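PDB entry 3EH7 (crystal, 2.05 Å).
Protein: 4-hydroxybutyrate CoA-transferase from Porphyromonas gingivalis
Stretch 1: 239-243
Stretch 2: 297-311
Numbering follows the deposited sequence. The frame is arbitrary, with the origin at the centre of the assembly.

Stretch 1, residues 239-243: IHTEM
Stretch 2, residues 297-311: YVNDPRVIAQNDNMV

What carries the contact between the two stretches? His240 does: it loses 142 Å² to the second stretch, far more than any other residue, out of 367 Å² buried on both sides together. It lies near the end of a strand that enters from earlier in the chain, with phi/psi of -142/100, and its CA-to-CB bond points toward the second stretch. With chi1 t (-177°) and chi2 at 115°, the imidazole reaches the place where one helix has ended and the next begins. There His240 NE2 donates to Val298 O at 2.8 Å; the N-H...acceptor angle of 167° makes the bond close to straight, and the oxygen lies at the ring edge, near its plane.

What surrounds the rest of that ring? Val303 CG1 lies 4.0 Å from His240 CE1, and Ile304 CG1 is 4.1 Å from His240 NE2; both belong to the helix that begins at Pro301, and both approach obliquely. Asn307, chi1 m, sits over one face of the ring at the close of a type I turn from Ile304 to Asn307, in which Asn307 N bonds to Ile304 O at 3.0 Å. At the backbone of His240, the selenomethionine Met310, with all three chi angles m, brings its CE to 3.7 Å from His240 O. The CA atoms of His240 and Ile304 are 7.3 Å apart.

How does Val298 add to its carbonyl's role? The first stretch covers 50 Å² of Val298, which has helical phi/psi of -62/-42, chi1 t and its CA-to-CB bond directed toward the first stretch. Val298 CG1 packs 3.5 Å from His240 NE2 and 3.3 Å from Thr241 O, so Val298 meets His240 with both backbone and side chain, and Thr241 with its side chain. Thr241, at -140/159, has its CA-to-CB bond directed away, and Thr241 OG1 donates to Met243 O at 2.9 Å.

What fastens the other end of the register? Asn299 and Glu242, whose CA atoms are 6.7 Å apart, meet through their side chains: Asn299 ND2 donates to Glu242 OE1 at 3.0 Å, with an angle of 167°. Glu242 (-69/-47) is extended through chi1 and chi2, both t, before chi3 turns to -66°; Asn299 (-96/3) has chi1 at -88° and chi2 at 46°. Both CA-to-CB bonds point sideways, and the end of Asn299 comes nearer to the first stretch. Just beyond, Asp300 caps the next helix, Asp300 OD1 accepting from Arg302 N at 2.8 Å, while Asp300 OD2 forms a salt bridge with Arg302 NH2 at 2.8 Å.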

# COMPACT_ATOMS: atom_id res chain seq x y z
N ILE A 239 -22.38 -2.84 6.53
CA ILE A 239 -21.66 -3.39 5.39
C ILE A 239 -21.05 -2.30 4.47
O ILE A 239 -21.74 -1.42 3.96
CB ILE A 239 -22.59 -4.29 4.54
CG1 ILE A 239 -22.97 -5.56 5.32
CG2 ILE A 239 -21.94 -4.64 3.19
CD1 ILE A 239 -21.81 -6.51 5.57
N HIS A 240 -19.73 -2.39 4.30
CA HIS A 240 -19.02 -1.67 3.26
C HIS A 240 -17.95 -2.62 2.75
O HIS A 240 -16.89 -2.83 3.38
CB HIS A 240 -18.44 -0.33 3.71
CG HIS A 240 -17.77 0.43 2.60
ND1 HIS A 240 -18.24 1.64 2.12
CD2 HIS A 240 -16.69 0.13 1.85
CE1 HIS A 240 -17.46 2.05 1.14
NE2 HIS A 240 -16.51 1.15 0.95
N THR A 241 -18.28 -3.23 1.63
CA THR A 241 -17.65 -4.44 1.20
C THR A 241 -17.41 -4.44 -0.31
O THR A 241 -18.02 -3.69 -1.06
CB THR A 241 -18.53 -5.63 1.61
OG1 THR A 241 -17.77 -6.85 1.48
CG2 THR A 241 -19.86 -5.67 0.76
N GLU A 242 -16.49 -5.27 -0.75
CA GLU A 242 -16.31 -5.41 -2.18
C GLU A 242 -17.55 -6.11 -2.76
O GLU A 242 -18.13 -5.70 -3.78
CB GLU A 242 -15.04 -6.18 -2.51
CG GLU A 242 -14.67 -6.06 -4.00
CD GLU A 242 -13.37 -6.75 -4.32
OE1 GLU A 242 -12.34 -6.26 -3.82
OE2 GLU A 242 -13.38 -7.77 -5.05
N MSE A 243 -17.94 -7.19 -2.10
CA MSE A 243 -19.15 -7.91 -2.49
C MSE A 243 -19.79 -8.53 -1.27
O MSE A 243 -19.16 -8.69 -0.25
CB MSE A 243 -18.83 -8.96 -3.56
CG MSE A 243 -17.90 -10.06 -3.10
SE MSE A 243 -18.76 -11.61 -2.29
CE MSE A 243 -19.72 -12.33 -3.83
N TYR A 297 -14.81 4.05 -6.19
CA TYR A 297 -15.38 4.62 -5.00
C TYR A 297 -15.30 3.64 -3.85
O TYR A 297 -14.64 3.91 -2.82
CB TYR A 297 -16.83 5.09 -5.26
CG TYR A 297 -17.49 5.69 -4.05
CD1 TYR A 297 -17.22 6.99 -3.65
CD2 TYR A 297 -18.38 4.94 -3.28
CE1 TYR A 297 -17.81 7.54 -2.52
CE2 TYR A 297 -18.99 5.48 -2.18
CZ TYR A 297 -18.71 6.77 -1.81
OH TYR A 297 -19.31 7.27 -0.70
N VAL A 298 -15.90 2.45 -4.02
CA VAL A 298 -16.04 1.50 -2.89
C VAL A 298 -14.72 1.01 -2.31
O VAL A 298 -14.58 0.90 -1.08
CB VAL A 298 -16.94 0.30 -3.24
CG1 VAL A 298 -17.12 -0.67 -2.01
CG2 VAL A 298 -18.30 0.78 -3.77
N ASN A 299 -13.75 0.72 -3.19
CA ASN A 299 -12.51 0.08 -2.78
C ASN A 299 -11.39 1.10 -2.54
O ASN A 299 -10.25 0.73 -2.28
CB ASN A 299 -12.04 -0.94 -3.84
CG ASN A 299 -12.61 -2.33 -3.65
OD1 ASN A 299 -13.82 -2.50 -3.43
ND2 ASN A 299 -11.77 -3.34 -3.86
N ASP A 300 -11.68 2.39 -2.67
CA ASP A 300 -10.66 3.39 -2.43
C ASP A 300 -10.34 3.37 -0.93
O ASP A 300 -11.23 3.53 -0.11
CB ASP A 300 -11.17 4.74 -2.81
CG ASP A 300 -10.09 5.82 -2.72
OD1 ASP A 300 -9.18 5.78 -1.85
OD2 ASP A 300 -10.16 6.72 -3.53
N PRO A 301 -9.08 3.10 -0.57
CA PRO A 301 -8.76 3.11 0.87
C PRO A 301 -9.24 4.36 1.61
O PRO A 301 -9.65 4.27 2.77
CB PRO A 301 -7.25 2.97 0.87
CG PRO A 301 -6.97 2.13 -0.36
CD PRO A 301 -7.91 2.75 -1.38
N ARG A 302 -9.21 5.52 0.96
CA ARG A 302 -9.68 6.76 1.58
C ARG A 302 -11.19 6.80 1.82
O ARG A 302 -11.66 7.49 2.70
CB ARG A 302 -9.26 7.96 0.75
CG ARG A 302 -7.73 8.06 0.61
CD ARG A 302 -7.36 8.96 -0.54
NE ARG A 302 -7.81 8.42 -1.81
CZ ARG A 302 -7.58 9.01 -2.98
NH1 ARG A 302 -6.93 10.16 -3.04
NH2 ARG A 302 -8.04 8.47 -4.11
N VAL A 303 -11.96 6.05 1.03
CA VAL A 303 -13.41 5.97 1.21
C VAL A 303 -13.73 4.91 2.24
O VAL A 303 -14.55 5.12 3.14
CB VAL A 303 -14.15 5.65 -0.11
CG1 VAL A 303 -15.63 5.42 0.17
CG2 VAL A 303 -13.91 6.78 -1.13
N ILE A 304 -13.08 3.75 2.10
CA ILE A 304 -13.22 2.70 3.08
C ILE A 304 -12.96 3.28 4.46
O ILE A 304 -13.75 3.03 5.41
CB ILE A 304 -12.22 1.51 2.83
CG1 ILE A 304 -12.51 0.81 1.49
CG2 ILE A 304 -12.32 0.50 3.97
CD1 ILE A 304 -11.35 -0.04 0.95
N ALA A 305 -11.88 4.05 4.60
CA ALA A 305 -11.48 4.64 5.90
C ALA A 305 -12.53 5.52 6.59
O ALA A 305 -12.45 5.75 7.81
CB ALA A 305 -10.19 5.47 5.74
N GLN A 306 -13.48 6.05 5.82
CA GLN A 306 -14.50 6.90 6.38
C GLN A 306 -15.57 6.12 7.16
O GLN A 306 -16.41 6.74 7.81
CB GLN A 306 -15.18 7.70 5.28
CG GLN A 306 -14.27 8.76 4.66
CD GLN A 306 -14.84 9.36 3.38
OE1 GLN A 306 -14.25 9.21 2.31
NE2 GLN A 306 -15.93 10.09 3.49
N ASN A 307 -15.53 4.79 7.06
CA ASN A 307 -16.41 3.89 7.83
C ASN A 307 -15.68 3.58 9.10
O ASN A 307 -14.66 2.89 9.05
CB ASN A 307 -16.64 2.54 7.08
CG ASN A 307 -17.39 2.69 5.76
OD1 ASN A 307 -16.79 2.80 4.68
ND2 ASN A 307 -18.68 2.70 5.84
N ASP A 308 -16.16 4.05 10.25
CA ASP A 308 -15.53 3.65 11.52
C ASP A 308 -15.67 2.15 11.77
O ASP A 308 -16.63 1.54 11.31
CB ASP A 308 -16.12 4.37 12.70
CG ASP A 308 -15.73 5.82 12.74
OD1 ASP A 308 -15.01 6.29 11.86
OD2 ASP A 308 -16.17 6.50 13.70
N ASN A 309 -14.73 1.60 12.55
CA ASN A 309 -14.76 0.21 13.01
C ASN A 309 -14.82 -0.82 11.88
O ASN A 309 -15.60 -1.79 11.94
CB ASN A 309 -15.91 0.02 14.00
CG ASN A 309 -15.82 0.97 15.17
OD1 ASN A 309 -14.90 0.85 15.98
ND2 ASN A 309 -16.78 1.89 15.29
N MSE A 310 -13.97 -0.64 10.87
CA MSE A 310 -13.87 -1.59 9.77
C MSE A 310 -13.31 -2.89 10.32
O MSE A 310 -12.39 -2.89 11.14
CB MSE A 310 -12.95 -1.11 8.63
CG MSE A 310 -13.54 -0.12 7.69
SE MSE A 310 -15.05 -0.70 6.68
CE MSE A 310 -14.35 -2.34 6.02
N VAL A 311 -13.91 -3.98 9.87
CA VAL A 311 -13.31 -5.29 9.98
C VAL A 311 -13.34 -5.88 8.59
O VAL A 311 -14.42 -6.09 8.01
CB VAL A 311 -14.02 -6.24 10.99
CG1 VAL A 311 -13.34 -7.59 10.97
CG2 VAL A 311 -14.00 -5.63 12.40